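Local coordinates for protein alginate lyase (Aplysia kurodai, PDB 5GMT) that cleaves alginate as a polysaccharide lyase of family 14, with specificity for polymannuronate, at residues P113-G118 with E196-N201; A124-G129 with P133-S138. All coordinates share one frame; numbering follows the deposited sequence.

Contact 1 of 2, residues P113-G118 with E196-N201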
ATOM      1  N   PRO A 113       2.084   1.508   1.809  1.00  6.59           N
ATOM      2  CA  PRO A 113       2.126   1.234   0.364  1.00  4.44           C
ATOM      3  C   PRO A 113       1.532  -0.112  -0.043  1.00  5.59           C
ATOM      4  O   PRO A 113       1.704  -1.099   0.673  1.00  6.52           O
ATOM      5  CB  PRO A 113       3.632   1.253   0.051  1.00  4.75           C
ATOM      6  CG  PRO A 113       4.203   2.169   1.071  1.00  6.87           C
ATOM      7  CD  PRO A 113       3.413   1.878   2.330  1.00  6.21           C
ATOM      8  N   GLY A 114       0.872  -0.138  -1.203  1.00  6.06           N
ATOM      9  CA  GLY A 114       0.338  -1.354  -1.785  1.00  3.99           C
ATOM     10  C   GLY A 114       0.310  -1.214  -3.298  1.00  6.58           C
ATOM     11  O   GLY A 114       0.788  -0.222  -3.830  1.00  6.64           O
ATOM     12  N   LEU A 115      -0.236  -2.206  -3.997  1.00  6.72           N
ATOM     13  CA  LEU A 115      -0.321  -2.133  -5.458  1.00  5.39           C
ATOM     14  C   LEU A 115      -1.594  -1.395  -5.904  1.00  5.01           C
ATOM     15  O   LEU A 115      -2.520  -1.208  -5.113  1.00  5.14           O
ATOM     16  CB  LEU A 115      -0.286  -3.542  -6.061  1.00  5.10           C
ATOM     17  CG  LEU A 115       1.043  -4.285  -5.862  1.00  5.90           C
ATOM     18  CD1 LEU A 115       0.936  -5.751  -6.289  1.00  5.44           C
ATOM     19  CD2 LEU A 115       2.151  -3.574  -6.638  1.00  5.83           C
ATOM     20  N   PHE A 116      -1.631  -1.002  -7.178  1.00  6.15           N
ATOM     21  CA  PHE A 116      -2.811  -0.385  -7.790  1.00  6.58           C
ATOM     22  C   PHE A 116      -2.850  -0.724  -9.279  1.00  4.44           C
ATOM     23  O   PHE A 116      -1.864  -1.202  -9.836  1.00  4.83           O
ATOM     24  CB  PHE A 116      -2.794   1.142  -7.599  1.00  4.34           C
ATOM     25  CG  PHE A 116      -1.916   1.857  -8.580  1.00  6.51           C
ATOM     26  CD1 PHE A 116      -0.540   1.809  -8.451  1.00  4.47           C
ATOM     27  CD2 PHE A 116      -2.468   2.586  -9.636  1.00  5.62           C
ATOM     28  CE1 PHE A 116       0.288   2.458  -9.371  1.00  8.04           C
ATOM     29  CE2 PHE A 116      -1.654   3.241 -10.548  1.00  5.57           C
ATOM     30  CZ  PHE A 116      -0.273   3.185 -10.413  1.00  5.89           C
ATOM     31  N   GLY A 117      -3.993  -0.492  -9.916  1.00  6.75           N
ATOM     32  CA  GLY A 117      -4.098  -0.683 -11.348  1.00  6.94           C
ATOM     33  C   GLY A 117      -5.376  -0.080 -11.901  1.00  6.45           C
ATOM     34  O   GLY A 117      -6.069   0.682 -11.223  1.00  6.39           O
ATOM     35  N   GLY A 118      -5.681  -0.420 -13.144  1.00  6.50           N
ATOM     36  CA  GLY A 118      -6.859   0.106 -13.803  1.00  6.92           C
ATOM     37  C   GLY A 118      -6.497   0.517 -15.212  1.00  8.60           C
ATOM     38  O   GLY A 118      -5.752  -0.184 -15.896  1.00  6.68           O
ATOM     39  N   GLU A 196       2.970  -8.432  -0.818  1.00  5.05           N
ATOM     40  CA  GLU A 196       1.587  -8.371  -1.255  1.00  4.52           C
ATOM     41  C   GLU A 196       1.536  -8.932  -2.657  1.00  7.66           C
ATOM     42  O   GLU A 196       2.082  -8.333  -3.579  1.00  7.13           O
ATOM     43  CB  GLU A 196       1.038  -6.941  -1.233  1.00  4.28           C
ATOM     44  CG  GLU A 196      -0.460  -6.878  -1.606  1.00  5.01           C
ATOM     45  CD  GLU A 196      -0.977  -5.463  -1.830  1.00  7.34           C
ATOM     46  OE1 GLU A 196      -0.244  -4.646  -2.430  1.00  9.15           O
ATOM     47  OE2 GLU A 196      -2.123  -5.168  -1.411  1.00  7.02           O
ATOM     48  N   GLU A 197       0.899 -10.089  -2.801  1.00  6.30           N
ATOM     49  CA  GLU A 197       0.765 -10.748  -4.084  1.00  5.47           C
ATOM     50  C   GLU A 197      -0.665 -10.593  -4.579  1.00  6.16           C
ATOM     51  O   GLU A 197      -1.616 -10.920  -3.877  1.00  5.84           O
ATOM     52  CB  GLU A 197       1.136 -12.234  -3.996  1.00  6.55           C
ATOM     53  CG  GLU A 197       0.931 -12.956  -5.327  1.00  7.17           C
ATOM     54  CD  GLU A 197       1.637 -14.304  -5.412  1.00 10.10           C
ATOM     55  OE1 GLU A 197       2.180 -14.768  -4.392  1.00 10.79           O
ATOM     56  OE2 GLU A 197       1.643 -14.903  -6.511  1.00 12.16           O
ATOM     57  N   VAL A 198      -0.800 -10.059  -5.786  1.00  6.55           N
ATOM     58  CA  VAL A 198      -2.105  -9.715  -6.315  1.00  5.75           C
ATOM     59  C   VAL A 198      -2.325 -10.380  -7.661  1.00  6.39           C
ATOM     60  O   VAL A 198      -1.515 -10.220  -8.568  1.00  7.76           O
ATOM     61  CB  VAL A 198      -2.268  -8.187  -6.495  1.00  5.10           C
ATOM     62  CG1 VAL A 198      -3.634  -7.870  -7.127  1.00  8.44           C
ATOM     63  CG2 VAL A 198      -2.107  -7.464  -5.167  1.00  6.06           C
ATOM     64  N   HIS A 199      -3.413 -11.135  -7.780  1.00  4.12           N
ATOM     65  CA  HIS A 199      -3.823 -11.683  -9.071  1.00  6.89           C
ATOM     66  C   HIS A 199      -5.206 -11.131  -9.367  1.00  7.56           C
ATOM     67  O   HIS A 199      -6.158 -11.414  -8.638  1.00  5.48           O
ATOM     68  CB  HIS A 199      -3.829 -13.220  -9.054  1.00  7.51           C
ATOM     69  CG  HIS A 199      -2.465 -13.822  -8.918  1.00  9.52           C
ATOM     70  ND1 HIS A 199      -1.951 -14.714  -9.833  1.00  9.75           N
ATOM     71  CD2 HIS A 199      -1.495 -13.630  -7.991  1.00 10.01           C
ATOM     72  CE1 HIS A 199      -0.726 -15.052  -9.473  1.00 11.08           C
ATOM     73  NE2 HIS A 199      -0.428 -14.415  -8.354  1.00  9.39           N
ATOM     74  N   ILE A 200      -5.325 -10.325 -10.419  1.00  6.71           N
ATOM     75  CA  ILE A 200      -6.599  -9.671 -10.657  1.00  8.20           C
ATOM     76  C   ILE A 200      -7.546 -10.676 -11.287  1.00  7.85           C
ATOM     77  O   ILE A 200      -7.117 -11.704 -11.813  1.00 10.81           O
ATOM     78  CB  ILE A 200      -6.462  -8.396 -11.537  1.00  8.22           C
ATOM     79  CG1 ILE A 200      -5.874  -8.712 -12.913  1.00  8.75           C
ATOM     80  CG2 ILE A 200      -5.611  -7.347 -10.830  1.00 10.96           C
ATOM     81  CD1 ILE A 200      -5.694  -7.434 -13.763  1.00 10.91           C
ATOM     82  N   ASN A 201      -8.837 -10.397 -11.191  1.00  8.67           N
ATOM     83  CA  ASN A 201      -9.857 -11.336 -11.642  1.00  8.09           C
ATOM     84  C   ASN A 201      -9.939 -11.513 -13.147  1.00 10.76           C
ATOM     85  O   ASN A 201      -9.591 -10.621 -13.926  1.00  9.54           O
ATOM     86  CB  ASN A 201     -11.226 -10.892 -11.136  1.00  6.81           C
ATOM     87  CG  ASN A 201     -11.618  -9.521 -11.665  1.00  8.55           C
ATOM     88  OD1 ASN A 201     -11.009  -8.512 -11.299  1.00  8.55           O
ATOM     89  ND2 ASN A 201     -12.646  -9.476 -12.532  1.00  9.25           N
TER

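Contact 2 of 2, residues A124-G129 with P133-S138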
ATOM      1  N   ALA A 124      -6.153   5.644 -13.539  1.00  7.02           N
ATOM      2  CA  ALA A 124      -5.604   4.682 -12.589  1.00  6.08           C
ATOM      3  C   ALA A 124      -5.313   5.298 -11.214  1.00  8.83           C
ATOM      4  O   ALA A 124      -5.141   4.569 -10.231  1.00  8.62           O
ATOM      5  CB  ALA A 124      -4.343   4.056 -13.169  1.00  8.84           C
ATOM      6  N   TYR A 125      -5.278   6.630 -11.142  1.00  7.45           N
ATOM      7  CA  TYR A 125      -4.841   7.306  -9.912  1.00 10.54           C
ATOM      8  C   TYR A 125      -6.002   7.871  -9.098  1.00  8.16           C
ATOM      9  O   TYR A 125      -5.789   8.715  -8.220  1.00  8.68           O
ATOM     10  CB  TYR A 125      -3.851   8.441 -10.238  1.00  7.65           C
ATOM     11  CG  TYR A 125      -2.804   8.075 -11.265  1.00  8.50           C
ATOM     12  CD1 TYR A 125      -2.016   6.938 -11.106  1.00  8.73           C
ATOM     13  CD2 TYR A 125      -2.634   8.841 -12.423  1.00  8.17           C
ATOM     14  CE1 TYR A 125      -1.070   6.588 -12.041  1.00  9.08           C
ATOM     15  CE2 TYR A 125      -1.687   8.497 -13.376  1.00  7.00           C
ATOM     16  CZ  TYR A 125      -0.912   7.359 -13.181  1.00  8.87           C
ATOM     17  OH  TYR A 125       0.023   6.998 -14.105  1.00  9.36           O
ATOM     18  N   LYS A 126      -7.220   7.399  -9.360  1.00  7.98           N
ATOM     19  CA  LYS A 126      -8.418   8.045  -8.794  1.00  6.95           C
ATOM     20  C   LYS A 126      -9.079   7.260  -7.663  1.00 12.55           C
ATOM     21  O   LYS A 126     -10.127   7.666  -7.155  1.00 14.18           O
ATOM     22  CB  LYS A 126      -9.451   8.297  -9.904  1.00  8.02           C
ATOM     23  CG  LYS A 126      -8.913   9.130 -11.064  1.00  9.60           C
ATOM     24  CD  LYS A 126      -8.452  10.484 -10.589  1.00 15.59           C
ATOM     25  CE  LYS A 126      -7.905  11.314 -11.746  1.00 23.53           C
ATOM     26  NZ  LYS A 126      -7.400  12.646 -11.284  1.00 26.61           N
ATOM     27  N   CYS A 127      -8.478   6.145  -7.256  1.00  7.24           N
ATOM     28  CA  CYS A 127      -9.115   5.296  -6.268  1.00  7.60           C
ATOM     29  C   CYS A 127      -8.574   5.530  -4.861  1.00 10.90           C
ATOM     30  O   CYS A 127      -7.812   4.721  -4.321  1.00  9.16           O
ATOM     31  CB  CYS A 127      -8.969   3.824  -6.670  1.00  9.48           C
ATOM     32  SG  CYS A 127     -10.199   3.358  -7.938  1.00 10.09           S
ATOM     33  N   SER A 128      -8.988   6.647  -4.272  1.00  7.84           N
ATOM     34  CA  SER A 128      -8.593   6.989  -2.915  1.00 10.19           C
ATOM     35  C   SER A 128      -9.541   8.055  -2.420  1.00 12.14           C
ATOM     36  O   SER A 128     -10.295   8.618  -3.210  1.00 11.08           O
ATOM     37  CB  SER A 128      -7.142   7.488  -2.876  1.00  7.87           C
ATOM     38  OG  SER A 128      -7.030   8.741  -3.530  1.00  9.49           O
ATOM     39  N   GLY A 129      -9.487   8.377  -1.134  1.00 12.15           N
ATOM     40  CA  GLY A 129     -10.378   9.405  -0.627  1.00 14.23           C
ATOM     41  C   GLY A 129     -11.817   8.908  -0.714  1.00 16.83           C
ATOM     42  O   GLY A 129     -12.117   7.759  -0.379  1.00 23.09           O
ATOM     43  N   PRO A 133     -14.093   5.515  -8.952  1.00 11.17           N
ATOM     44  CA  PRO A 133     -14.672   5.415 -10.293  1.00 13.76           C
ATOM     45  C   PRO A 133     -14.304   4.095 -10.928  1.00 14.27           C
ATOM     46  O   PRO A 133     -13.443   3.383 -10.419  1.00 10.68           O
ATOM     47  CB  PRO A 133     -14.022   6.573 -11.043  1.00 12.87           C
ATOM     48  CG  PRO A 133     -12.645   6.661 -10.402  1.00 13.49           C
ATOM     49  CD  PRO A 133     -12.901   6.390  -8.934  1.00 11.67           C
ATOM     50  N   SER A 134     -14.940   3.783 -12.047  1.00  9.82           N
ATOM     51  CA  SER A 134     -14.725   2.513 -12.704  1.00 11.65           C
ATOM     52  C   SER A 134     -13.485   2.547 -13.573  1.00 15.51           C
ATOM     53  O   SER A 134     -13.468   1.953 -14.648  1.00 18.59           O
ATOM     54  CB  SER A 134     -15.949   2.158 -13.557  1.00 15.40           C
ATOM     55  OG  SER A 134     -15.909   0.800 -13.948  1.00 17.50           O
ATOM     56  N   SER A 135     -12.455   3.262 -13.125  1.00 11.88           N
ATOM     57  CA  SER A 135     -11.221   3.392 -13.890  1.00 10.02           C
ATOM     58  C   SER A 135     -10.016   2.790 -13.171  1.00 10.35           C
ATOM     59  O   SER A 135      -8.907   2.769 -13.715  1.00  9.57           O
ATOM     60  CB  SER A 135     -10.945   4.874 -14.194  1.00 15.05           C
ATOM     61  OG  SER A 135     -10.808   5.601 -12.989  1.00 12.01           O
ATOM     62  N   CYS A 136     -10.224   2.293 -11.956  1.00  8.90           N
ATOM     63  CA  CYS A 136      -9.084   1.909 -11.135  1.00  8.94           C
ATOM     64  C   CYS A 136      -9.443   0.928 -10.036  1.00 10.53           C
ATOM     65  O   CYS A 136     -10.617   0.690  -9.747  1.00  7.79           O
ATOM     66  CB  CYS A 136      -8.444   3.167 -10.519  1.00  8.71           C
ATOM     67  SG  CYS A 136      -9.605   4.269  -9.641  1.00  8.89           S
ATOM     68  N   PHE A 137      -8.412   0.357  -9.428  1.00  5.66           N
ATOM     69  CA  PHE A 137      -8.544  -0.299  -8.130  1.00  5.57           C
ATOM     70  C   PHE A 137      -7.274   0.006  -7.334  1.00  6.79           C
ATOM     71  O   PHE A 137      -6.214   0.197  -7.919  1.00  6.84           O
ATOM     72  CB  PHE A 137      -8.761  -1.807  -8.292  1.00  5.93           C
ATOM     73  CG  PHE A 137      -7.622  -2.513  -8.987  1.00  6.06           C
ATOM     74  CD1 PHE A 137      -7.545  -2.540 -10.377  1.00  6.53           C
ATOM     75  CD2 PHE A 137      -6.635  -3.151  -8.251  1.00  8.05           C
ATOM     76  CE1 PHE A 137      -6.497  -3.191 -11.016  1.00  5.59           C
ATOM     77  CE2 PHE A 137      -5.581  -3.803  -8.884  1.00  7.36           C
ATOM     78  CZ  PHE A 137      -5.513  -3.820 -10.273  1.00  6.56           C
ATOM     79  N   SER A 138      -7.367   0.084  -6.015  1.00  5.92           N
ATOM     80  CA  SER A 138      -6.148   0.302  -5.244  1.00  4.77           C
ATOM     81  C   SER A 138      -6.117  -0.636  -4.058  1.00  7.49           C
ATOM     82  O   SER A 138      -7.156  -0.921  -3.455  1.00  6.42           O
ATOM     83  CB  SER A 138      -6.026   1.764  -4.796  1.00  7.50           C
ATOM     84  OG  SER A 138      -7.019   2.122  -3.854  1.00  7.68           O
TER

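Contact 1 of 2, residues P113-G118 with E196-N201
Leu115 and Glu196 meet where strands 113-118 and 196-199 run nearly in the same direction, their axes at 15° and 8.0 Å at closest approach, too far apart for backbone pairing, so side chains make the link. Glu196 does so with a polar group. Its CG lies anti to the backbone N (chi1 -176°) and the chain stays extended beyond it, which carries the carboxylate across to the facing strand. There OE1 accepts the amide of Leu115 through its syn lone pair, with Leu115 N to Glu196 OE1 at 2.9 Å and an angle of 149° at the hydrogen. The same oxygen comes within 3.4 Å of Gly114 CA; a CB on Gly114 would itself crowd against it, so glycine suits the position. The Leu115 side chain runs alongside that of Glu196, pointing the other way, and its CD1 meets Val198 CG2 at 3.7 Å; these branched apolar residues pack beside the carboxylate in the buried interior. Leu139 and Leu141 of strand 136-143 touch Glu196, while Met93 and Leu95 of strand 92-102 touch Leu115. Strand 110-118 lies between 238-247 and 136-143, and strand 191-199 in the other sheet between 92-102 and 208-216: the contact joins the two sheets face to face.

Contact 2 of 2, residues A124-G129 with P133-S138
Cys127 and Cys136 are joined by a disulfide, SG to SG 2.0 Å, with a chi3 of 88°, close to the relaxed right angle of such bonds. The two halves are reached differently: Cys127 SG stands anti to its carbonyl carbon, whereas Cys136 SG sits between backbone N and carbonyl carbon (chi1 52°). Beside this bridge Ser138 OG donates to the carbonyl of Cys127, OG to O 2.8 Å, tilted 17° from the carbonyl plane, so the loop is held to the strand by one covalent and one polar link. A small hydroxyl suits this place, since it reaches the carbonyl from the strand backbone on a single carbon. Without that hydroxyl, as with an alanine in its place, the strand would probably leave the Cys127 carbonyl lacking this donor and the loop beyond the disulfide freer to shift. On the other flank, the ring of Pro133 packs against the root of Lys126, CG to CB 3.6 Å, before the lysine chain leads its ammonium away. Ala124 turns its carbonyl O to Cys136 CB at 3.6 Å. Farther out, Ser135 OG bonds to Gly123 O, Ser131 OG to Lys126 O, and Tyr154 of strand 149-154 lies against both Cys127 and Ser138. The arrangement is a short disulfide-closed loop, pinned onto the start of strand 136-143 within the connection between two adjacent antiparallel strands.

In the fold
Well along the chain, after several earlier strands, strand 110-118 supplies the first half of contact 1, and the chain then leaves it for the connecting loop. Contact 2 closes the end of that loop on itself, with three residues between its segments, and delivers the chain into strand 136-143, the antiparallel neighbour of 110-118. Much later strand 191-199 returns to complete contact 1, so contact 2 is nested inside the larger loop, and nothing crosses. The two meet directly: Phe137 N lies 3.0 Å from Gly117 O, a probable hydrogen bond, and Phe116 packs on Ala124 O. Contact 2 ties the loop to the start of an inner strand of one sheet, while contact 1 binds that sheet to the other, consistent with the concanavalin-like clan's beta-sandwich.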